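Local coordinates for protein salmonella typhimurium DB7155 bacteriophage DET7 tailspike (Bacteriophage, PDB 2V5I) that probably binds and hydrolyses the O-antigen polysaccharide of its Salmonella host, as the trimeric receptor-binding tailspike of the phage, at residues A[288-293]-A[327-332]; A[335-340]-A[357-362]; A[384-389]-A[410-415]. All blocks are in the same frame, centred on the assembly; numbering follows the deposited sequence.

Interaction 1 (A[288-293]-A[327-332]); sequences DGFDLG and ILVMNS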
loop_
_atom_site.group_PDB
_atom_site.type_symbol
_atom_site.label_atom_id
_atom_site.label_comp_id
_atom_site.label_asym_id
_atom_site.label_seq_id
_atom_site.Cartn_x
_atom_site.Cartn_y
_atom_site.Cartn_z
ATOM N N ASP A 288 15.192 -3.501 -16.646
ATOM C CA ASP A 288 14.522 -2.741 -15.581
ATOM C C ASP A 288 13.204 -3.424 -15.201
ATOM O O ASP A 288 12.587 -4.080 -16.059
ATOM C CB ASP A 288 14.212 -1.316 -16.023
ATOM C CG ASP A 288 15.455 -0.472 -16.274
ATOM O OD1 ASP A 288 16.606 -0.979 -16.181
ATOM O OD2 ASP A 288 15.209 0.750 -16.498
ATOM N N GLY A 289 12.703 -3.198 -13.985
ATOM C CA GLY A 289 11.372 -3.671 -13.647
ATOM C C GLY A 289 10.373 -2.795 -14.438
ATOM O O GLY A 289 9.575 -3.272 -15.229
ATOM N N PHE A 290 10.364 -1.504 -14.085
ATOM C CA PHE A 290 9.569 -0.508 -14.826
ATOM C C PHE A 290 10.548 0.536 -15.397
ATOM O O PHE A 290 11.320 1.128 -14.629
ATOM C CB PHE A 290 8.607 0.203 -13.868
ATOM C CG PHE A 290 7.524 -0.682 -13.322
ATOM C CD1 PHE A 290 7.811 -1.617 -12.295
ATOM C CD2 PHE A 290 6.234 -0.608 -13.757
ATOM C CE1 PHE A 290 6.815 -2.422 -11.806
ATOM C CE2 PHE A 290 5.212 -1.447 -13.223
ATOM C CZ PHE A 290 5.553 -2.354 -12.279
ATOM N N ASP A 291 10.549 0.699 -16.731
ATOM C CA ASP A 291 11.394 1.683 -17.448
ATOM C C ASP A 291 10.473 2.754 -17.997
ATOM O O ASP A 291 9.922 2.599 -19.071
ATOM C CB ASP A 291 12.126 0.997 -18.616
ATOM C CG ASP A 291 12.984 1.946 -19.447
ATOM O OD1 ASP A 291 13.122 3.146 -19.101
ATOM O OD2 ASP A 291 13.491 1.467 -20.488
ATOM N N LEU A 292 10.305 3.833 -17.216
ATOM C CA LEU A 292 9.301 4.850 -17.475
ATOM C C LEU A 292 9.786 6.215 -17.976
ATOM O O LEU A 292 9.037 7.192 -17.983
ATOM C CB LEU A 292 8.370 5.030 -16.256
ATOM C CG LEU A 292 7.823 3.726 -15.633
ATOM C CD1 LEU A 292 6.928 4.033 -14.457
ATOM C CD2 LEU A 292 7.116 2.891 -16.657
ATOM N N GLY A 293 11.021 6.252 -18.407
ATOM C CA GLY A 293 11.591 7.459 -18.948
ATOM C C GLY A 293 11.056 7.817 -20.310
ATOM O O GLY A 293 10.500 6.995 -20.997
ATOM N N ILE A 327 3.479 -0.430 -6.868
ATOM C CA ILE A 327 4.238 -1.340 -7.736
ATOM C C ILE A 327 5.337 -2.038 -6.961
ATOM O O ILE A 327 5.854 -1.511 -5.991
ATOM C CB ILE A 327 4.813 -0.594 -8.985
ATOM C CG1 ILE A 327 5.717 0.577 -8.631
ATOM C CG2 ILE A 327 3.676 -0.121 -9.886
ATOM C CD1 ILE A 327 6.600 1.022 -9.713
ATOM N N LEU A 328 5.727 -3.223 -7.439
ATOM C CA LEU A 328 6.715 -4.080 -6.751
ATOM C C LEU A 328 7.705 -4.622 -7.772
ATOM O O LEU A 328 7.292 -5.031 -8.865
ATOM C CB LEU A 328 6.029 -5.265 -6.068
ATOM C CG LEU A 328 6.899 -6.400 -5.478
ATOM C CD1 LEU A 328 7.734 -5.910 -4.355
ATOM C CD2 LEU A 328 6.024 -7.603 -5.057
ATOM N N VAL A 329 9.002 -4.512 -7.456
ATOM C CA VAL A 329 10.040 -5.087 -8.306
ATOM C C VAL A 329 10.976 -5.937 -7.434
ATOM O O VAL A 329 11.379 -5.493 -6.371
ATOM C CB VAL A 329 10.868 -4.009 -9.032
ATOM C CG1 VAL A 329 11.964 -4.639 -9.899
ATOM C CG2 VAL A 329 9.984 -3.048 -9.899
ATOM N N MET A 330 11.359 -7.115 -7.949
ATOM C CA MET A 330 12.377 -7.919 -7.270
ATOM C C MET A 330 13.311 -8.601 -8.259
ATOM O O MET A 330 12.894 -9.002 -9.354
ATOM C CB MET A 330 11.683 -8.999 -6.427
ATOM C CG MET A 330 10.833 -8.444 -5.328
ATOM S SD MET A 330 10.146 -9.755 -4.272
ATOM C CE MET A 330 11.670 -10.454 -3.646
ATOM N N ASN A 331 14.591 -8.639 -7.877
ATOM C CA ASN A 331 15.634 -9.381 -8.593
ATOM C C ASN A 331 15.943 -8.885 -10.011
ATOM O O ASN A 331 16.381 -9.650 -10.843
ATOM C CB ASN A 331 15.355 -10.884 -8.588
ATOM C CG ASN A 331 16.585 -11.697 -8.875
ATOM O OD1 ASN A 331 17.697 -11.363 -8.391
ATOM N ND2 ASN A 331 16.411 -12.826 -9.595
ATOM N N SER A 332 15.814 -7.595 -10.267
ATOM C CA SER A 332 16.222 -7.021 -11.562
ATOM C C SER A 332 17.742 -7.053 -11.692
ATOM O O SER A 332 18.466 -6.943 -10.727
ATOM C CB SER A 332 15.699 -5.589 -11.748
ATOM O OG SER A 332 16.150 -4.770 -10.680
#
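Ile327 and Phe290 reach toward each other tip to tip. The methyl CD1 of Ile327 sits over one face of the Phe290 ring, 4.0 Å from the ring centroid and 14° off the normal, a CH-pi contact. Ile327 CG1 lies between the backbone N and the carbonyl carbon (chi1 58°), which puts the other branch beside the backbone N, with Ile327 CG2 3.8 Å from Phe290 CZ, near the far end of the ring. At Leu328 it is the backbone that faces the aromatic group: Leu328 O lies at the ring edge, near its plane, 4.0 Å from Phe290 CE1. The side chain of Leu328 turns away, and packs on Val281 and on Leu323 of a neighbouring subunit. Val329 then slides past Phe290 in the opposite direction and splits its two methyls between two residues. Val329 CG2 comes in the ring plane, 3.5 Å from Phe290 CD1. Val329 CG1 rests 3.9 Å from Gly289 CA. Past the strand, Ser332 CB closes the contact 4.4 Å from Gly289 N. Around this patch, Phe290 also stacks its ring on Phe258, and the backbone of Phe290 is bonded to Gly336 and Gly338. The main-chain bonds of Phe290 thus run along its own face of the beta-helix, while strand 327-330 belongs to another. The two segments share no hydrogen bond; a ring met over one face by Ile327 and at its edge by a Val329 methyl and the Leu328 carbonyl joins them mainly by apolar packing.

Interaction 2 (A[335-340]-A[357-362]); sequences VGLGMD and AGMLAH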
loop_
_atom_site.group_PDB
_atom_site.type_symbol
_atom_site.label_atom_id
_atom_site.label_comp_id
_atom_site.label_asym_id
_atom_site.label_seq_id
_atom_site.Cartn_x
_atom_site.Cartn_y
_atom_site.Cartn_z
ATOM N N VAL A 335 18.086 -1.952 -13.469
ATOM C CA VAL A 335 17.617 -1.013 -12.448
ATOM C C VAL A 335 16.165 -1.402 -12.075
ATOM O O VAL A 335 15.342 -1.564 -12.995
ATOM C CB VAL A 335 17.578 0.398 -13.013
ATOM C CG1 VAL A 335 17.082 1.389 -11.991
ATOM C CG2 VAL A 335 18.947 0.815 -13.426
ATOM N N GLY A 336 15.794 -1.434 -10.806
ATOM C CA GLY A 336 14.432 -1.809 -10.501
ATOM C C GLY A 336 13.377 -0.891 -11.102
ATOM O O GLY A 336 12.448 -1.357 -11.782
ATOM N N LEU A 337 13.473 0.409 -10.756
ATOM C CA LEU A 337 12.583 1.470 -11.255
ATOM C C LEU A 337 13.445 2.572 -11.910
ATOM O O LEU A 337 14.262 3.209 -11.249
ATOM C CB LEU A 337 11.745 2.084 -10.131
ATOM C CG LEU A 337 10.882 3.269 -10.520
ATOM C CD1 LEU A 337 9.824 2.965 -11.521
ATOM C CD2 LEU A 337 10.223 3.854 -9.269
ATOM N N GLY A 338 13.203 2.785 -13.196
ATOM C CA GLY A 338 13.892 3.790 -13.981
ATOM C C GLY A 338 12.904 4.826 -14.436
ATOM O O GLY A 338 11.825 4.506 -14.900
ATOM N N MET A 339 13.207 6.101 -14.213
ATOM C CA MET A 339 12.346 7.135 -14.753
ATOM C C MET A 339 13.107 8.416 -15.015
ATOM O O MET A 339 14.271 8.553 -14.634
ATOM C CB MET A 339 11.177 7.405 -13.840
ATOM C CG MET A 339 11.539 7.615 -12.470
ATOM S SD MET A 339 10.092 8.179 -11.466
ATOM C CE MET A 339 9.011 6.827 -11.562
ATOM N N ASP A 340 12.466 9.287 -15.772
ATOM C CA ASP A 340 12.955 10.671 -15.980
ATOM C C ASP A 340 11.767 11.627 -16.036
ATOM O O ASP A 340 10.594 11.181 -15.915
ATOM C CB ASP A 340 13.889 10.799 -17.197
ATOM C CG ASP A 340 13.174 10.878 -18.573
ATOM O OD1 ASP A 340 11.939 10.880 -18.622
ATOM O OD2 ASP A 340 13.931 10.893 -19.625
ATOM N N ALA A 357 21.057 -1.569 -9.302
ATOM C CA ALA A 357 20.481 -0.433 -8.591
ATOM C C ALA A 357 18.983 -0.655 -8.378
ATOM O O ALA A 357 18.293 -1.260 -9.213
ATOM C CB ALA A 357 20.715 0.802 -9.358
ATOM N N GLY A 358 18.448 -0.057 -7.317
ATOM C CA GLY A 358 17.033 -0.169 -7.088
ATOM C C GLY A 358 16.201 0.870 -7.797
ATOM O O GLY A 358 15.123 0.555 -8.289
ATOM N N MET A 359 16.665 2.132 -7.779
ATOM C CA MET A 359 15.973 3.203 -8.474
ATOM C C MET A 359 16.991 4.135 -9.121
ATOM O O MET A 359 17.970 4.496 -8.503
ATOM C CB MET A 359 15.048 4.022 -7.539
ATOM C CG MET A 359 14.211 5.067 -8.282
ATOM S SD MET A 359 12.924 5.827 -7.257
ATOM C CE MET A 359 13.935 7.056 -6.402
ATOM N N LEU A 360 16.681 4.600 -10.338
ATOM C CA LEU A 360 17.485 5.608 -11.004
ATOM C C LEU A 360 16.488 6.577 -11.586
ATOM O O LEU A 360 15.837 6.319 -12.611
ATOM C CB LEU A 360 18.390 5.006 -12.095
ATOM C CG LEU A 360 19.585 5.876 -12.488
ATOM C CD1 LEU A 360 20.417 5.144 -13.516
ATOM C CD2 LEU A 360 19.190 7.217 -13.019
ATOM N N ALA A 361 16.291 7.693 -10.881
ATOM C CA ALA A 361 15.338 8.690 -11.258
ATOM C C ALA A 361 16.083 9.916 -11.730
ATOM O O ALA A 361 16.599 10.702 -10.940
ATOM C CB ALA A 361 14.431 9.035 -10.057
ATOM N N HIS A 362 16.059 10.129 -13.035
ATOM C CA HIS A 362 16.637 11.316 -13.631
ATOM C C HIS A 362 15.537 12.351 -13.759
ATOM O O HIS A 362 15.066 12.707 -14.863
ATOM C CB HIS A 362 17.263 10.969 -14.988
ATOM C CG HIS A 362 18.175 12.030 -15.493
ATOM N ND1 HIS A 362 19.264 11.742 -16.283
ATOM C CD2 HIS A 362 18.165 13.373 -15.331
ATOM C CE1 HIS A 362 19.887 12.867 -16.575
ATOM N NE2 HIS A 362 19.254 13.869 -16.005
#
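Val335 and Leu360, with the most surface buried here, cross obliquely on one face of a parallel strand pair. CG1 of Val335, anti to the backbone N (chi1 179°), leans forward along the chain and packs 3.8 Å from Leu360 CB, with the same methyl 3.6 Å from Leu360 N. That amide is itself engaged, since Leu360 N donates to Leu337 O over 2.9 Å. Leu360 O answers by taking Met339 N at 3.1 Å, so Leu360 bonds the neighbouring strand on both sides of Gly338. Leu337, on the opposite face, lies side by side with Met359, pointing the same way, and its CD2 touches Met359 SD at 3.9 Å. Next on that face, Met339 CG meets Ala361 CB at 4.0 Å, and Phe368 of strand 367-369 covers Met339, Met359 and Ala361. At the start of the pair the chain turns a corner in both segments, and the ladder still continues through it: Gly336 N binds Ala357 O and Leu337 N binds Gly358 O. Residues paired one to one in register, with strand axes 10° apart and the corners at Gly336-Leu337 and Gly358 over one another, are typical of successive rungs in a right-handed parallel beta-helix, as in the P22 tailspike.

Interaction 3 (A[384-389]-A[410-415]); sequences DQIIII and LVISAP
Asp384 grips the start of the neighbouring segment with its carboxylate. Leu410 N donates to Asp384 OD1 over 2.8 Å in an almost straight bond (172° at the hydrogen), which meets the oxygen on its anti side, 22° out of the carboxylate plane. Asp384 CG is turned beside its own backbone N (chi1 -53°), and the side chain runs alongside that of Leu410, pointing the same way; the other oxygen, Asp384 OD2, lies 3.4 Å from Ser413 CB.

Directly after it the main-chain ladder begins. Gln385 N binds Leu410 O and Ile386 N binds Val411 O. Ser413 N then donates to Ile386 O at 2.9 Å, and Ile388 N to Ser413 O. The side chain of Gln385 crosses that of Val411, its amide end lying against the two methyls, with Gln385 NE2 3.9 Å from Val411 CG2. On one face Ile386 and Ile412 lie side by side, with Ile386 CD1 3.9 Å from Ile412 CG1; Ile388 CB meets Ala414 CB at the same separation, 3.9 Å. On the other face Ser413 OG bonds a water at 2.9 Å, and that water gives a weak, long bond to Ile388 O.

A second shell surrounds these groups. Gln405 bonds Gln385 NE2, Ile412 is backed by Ile419 and Leu422 of strand 417-423, and Leu432 of the next rung covers Leu410, Ser413 and Pro415. On the other flank Gln385 and Ile387 bond through the backbone to Met359. The result is two rungs of a parallel beta-helix, with strands 386-388 and 412-414 almost exactly parallel, Ile386 and Ile412 stacked in register towards the interior, and Ile387 and Ser413 on the partly exposed outer face.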
loop_
_atom_site.group_PDB
_atom_site.type_symbol
_atom_site.label_atom_id
_atom_site.label_comp_id
_atom_site.label_asym_id
_atom_site.label_seq_id
_atom_site.Cartn_x
_atom_site.Cartn_y
_atom_site.Cartn_z
ATOM N N ASP A 384 25.265 3.353 -7.290
ATOM C CA ASP A 384 24.558 3.616 -6.075
ATOM C C ASP A 384 23.236 2.858 -6.084
ATOM O O ASP A 384 22.718 2.567 -7.152
ATOM C CB ASP A 384 24.307 5.100 -5.944
ATOM C CG ASP A 384 25.607 5.917 -6.087
ATOM O OD1 ASP A 384 26.629 5.519 -5.502
ATOM O OD2 ASP A 384 25.604 6.920 -6.826
ATOM N N GLN A 385 22.662 2.609 -4.916
ATOM C CA GLN A 385 21.403 1.851 -4.831
ATOM C C GLN A 385 20.203 2.677 -5.235
ATOM O O GLN A 385 19.259 2.149 -5.867
ATOM C CB GLN A 385 21.233 1.268 -3.449
ATOM C CG GLN A 385 22.286 0.179 -3.111
ATOM C CD GLN A 385 22.428 -0.113 -1.637
ATOM O OE1 GLN A 385 21.454 -0.208 -0.896
ATOM N NE2 GLN A 385 23.661 -0.284 -1.207
ATOM N N ILE A 386 20.149 3.929 -4.755
ATOM C CA ILE A 386 19.028 4.805 -4.964
ATOM C C ILE A 386 19.632 6.110 -5.518
ATOM O O ILE A 386 20.411 6.759 -4.828
ATOM C CB ILE A 386 18.303 5.066 -3.616
ATOM C CG1 ILE A 386 17.756 3.761 -3.000
ATOM C CG2 ILE A 386 17.233 6.105 -3.769
ATOM C CD1 ILE A 386 17.521 3.873 -1.466
ATOM N N ILE A 387 19.260 6.504 -6.730
ATOM C CA ILE A 387 19.822 7.674 -7.414
ATOM C C ILE A 387 18.675 8.582 -7.831
ATOM O O ILE A 387 17.707 8.118 -8.436
ATOM C CB ILE A 387 20.551 7.223 -8.672
ATOM C CG1 ILE A 387 21.742 6.339 -8.292
ATOM C CG2 ILE A 387 20.955 8.450 -9.528
ATOM C CD1 ILE A 387 22.043 5.226 -9.328
ATOM N N ILE A 388 18.741 9.853 -7.425
ATOM C CA ILE A 388 17.838 10.883 -7.888
ATOM C C ILE A 388 18.734 12.014 -8.362
ATOM O O ILE A 388 19.570 12.486 -7.617
ATOM C CB ILE A 388 16.874 11.400 -6.789
ATOM C CG1 ILE A 388 16.063 10.236 -6.191
ATOM C CG2 ILE A 388 15.960 12.479 -7.351
ATOM C CD1 ILE A 388 15.188 10.646 -5.019
ATOM N N ILE A 389 18.522 12.499 -9.587
ATOM C CA ILE A 389 19.438 13.493 -10.176
ATOM C C ILE A 389 19.067 14.927 -9.848
ATOM O O ILE A 389 19.930 15.705 -9.453
ATOM C CB ILE A 389 19.464 13.354 -11.711
ATOM C CG1 ILE A 389 19.951 11.972 -12.103
ATOM C CG2 ILE A 389 20.313 14.465 -12.345
ATOM C CD1 ILE A 389 21.376 11.618 -11.656
ATOM N N LEU A 410 27.141 4.236 -3.077
ATOM C CA LEU A 410 26.370 4.762 -1.970
ATOM C C LEU A 410 25.020 4.027 -1.853
ATOM O O LEU A 410 24.528 3.454 -2.823
ATOM C CB LEU A 410 26.078 6.243 -2.176
ATOM C CG LEU A 410 27.307 7.156 -2.320
ATOM C CD1 LEU A 410 26.924 8.529 -2.846
ATOM C CD2 LEU A 410 27.920 7.255 -0.955
ATOM N N VAL A 411 24.380 4.173 -0.720
ATOM C CA VAL A 411 23.004 3.701 -0.580
ATOM C C VAL A 411 22.103 4.715 -1.294
ATOM O O VAL A 411 21.265 4.330 -2.100
ATOM C CB VAL A 411 22.601 3.519 0.868
ATOM C CG1 VAL A 411 21.105 3.158 1.003
ATOM C CG2 VAL A 411 23.431 2.451 1.499
ATOM N N ILE A 412 22.256 6.009 -0.954
ATOM C CA ILE A 412 21.486 7.076 -1.560
ATOM C C ILE A 412 22.424 8.128 -2.142
ATOM O O ILE A 412 23.313 8.598 -1.451
ATOM C CB ILE A 412 20.595 7.804 -0.510
ATOM C CG1 ILE A 412 19.510 6.858 -0.040
ATOM C CG2 ILE A 412 19.933 9.084 -1.122
ATOM C CD1 ILE A 412 18.785 7.315 1.218
ATOM N N SER A 413 22.160 8.501 -3.391
ATOM C CA SER A 413 22.790 9.646 -4.047
ATOM C C SER A 413 21.691 10.519 -4.644
ATOM O O SER A 413 21.143 10.255 -5.734
ATOM C CB SER A 413 23.706 9.126 -5.132
ATOM O OG SER A 413 24.262 10.185 -5.907
ATOM N N ALA A 414 21.352 11.555 -3.882
ATOM C CA ALA A 414 20.282 12.495 -4.210
ATOM C C ALA A 414 20.687 13.903 -3.816
ATOM O O ALA A 414 20.085 14.547 -2.964
ATOM C CB ALA A 414 18.977 12.078 -3.522
ATOM N N PRO A 415 21.759 14.393 -4.450
ATOM C CA PRO A 415 22.406 15.619 -3.998
ATOM C C PRO A 415 21.612 16.903 -4.092
ATOM O O PRO A 415 21.985 17.882 -3.431
ATOM C CB PRO A 415 23.658 15.686 -4.875
ATOM C CG PRO A 415 23.396 14.824 -6.056
ATOM C CD PRO A 415 22.403 13.788 -5.637
HETATM O O HOH W 1 22.730 11.308 -8.096
#

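All three interactions sit in the same beta-helix domain and share one ladder of parallel strands, 290-291, 335-342, 357-364, 386-388 and 412-414. Interactions 2 and 3 are neighbour pairs along that ladder, whereas interaction 1 joins it to strand 323-330 of another face. The centres of interactions 1 and 2 are about 8 Å apart, joined where Phe290 O meets Gly338 N at 2.9 Å; those of interactions 2 and 3 are about 10 Å apart, joined by Ala361 N and Ile387 O, also 2.9 Å. Interactions 1 and 3, about 16 Å apart between centres, do not touch, and interaction 2 bridges them.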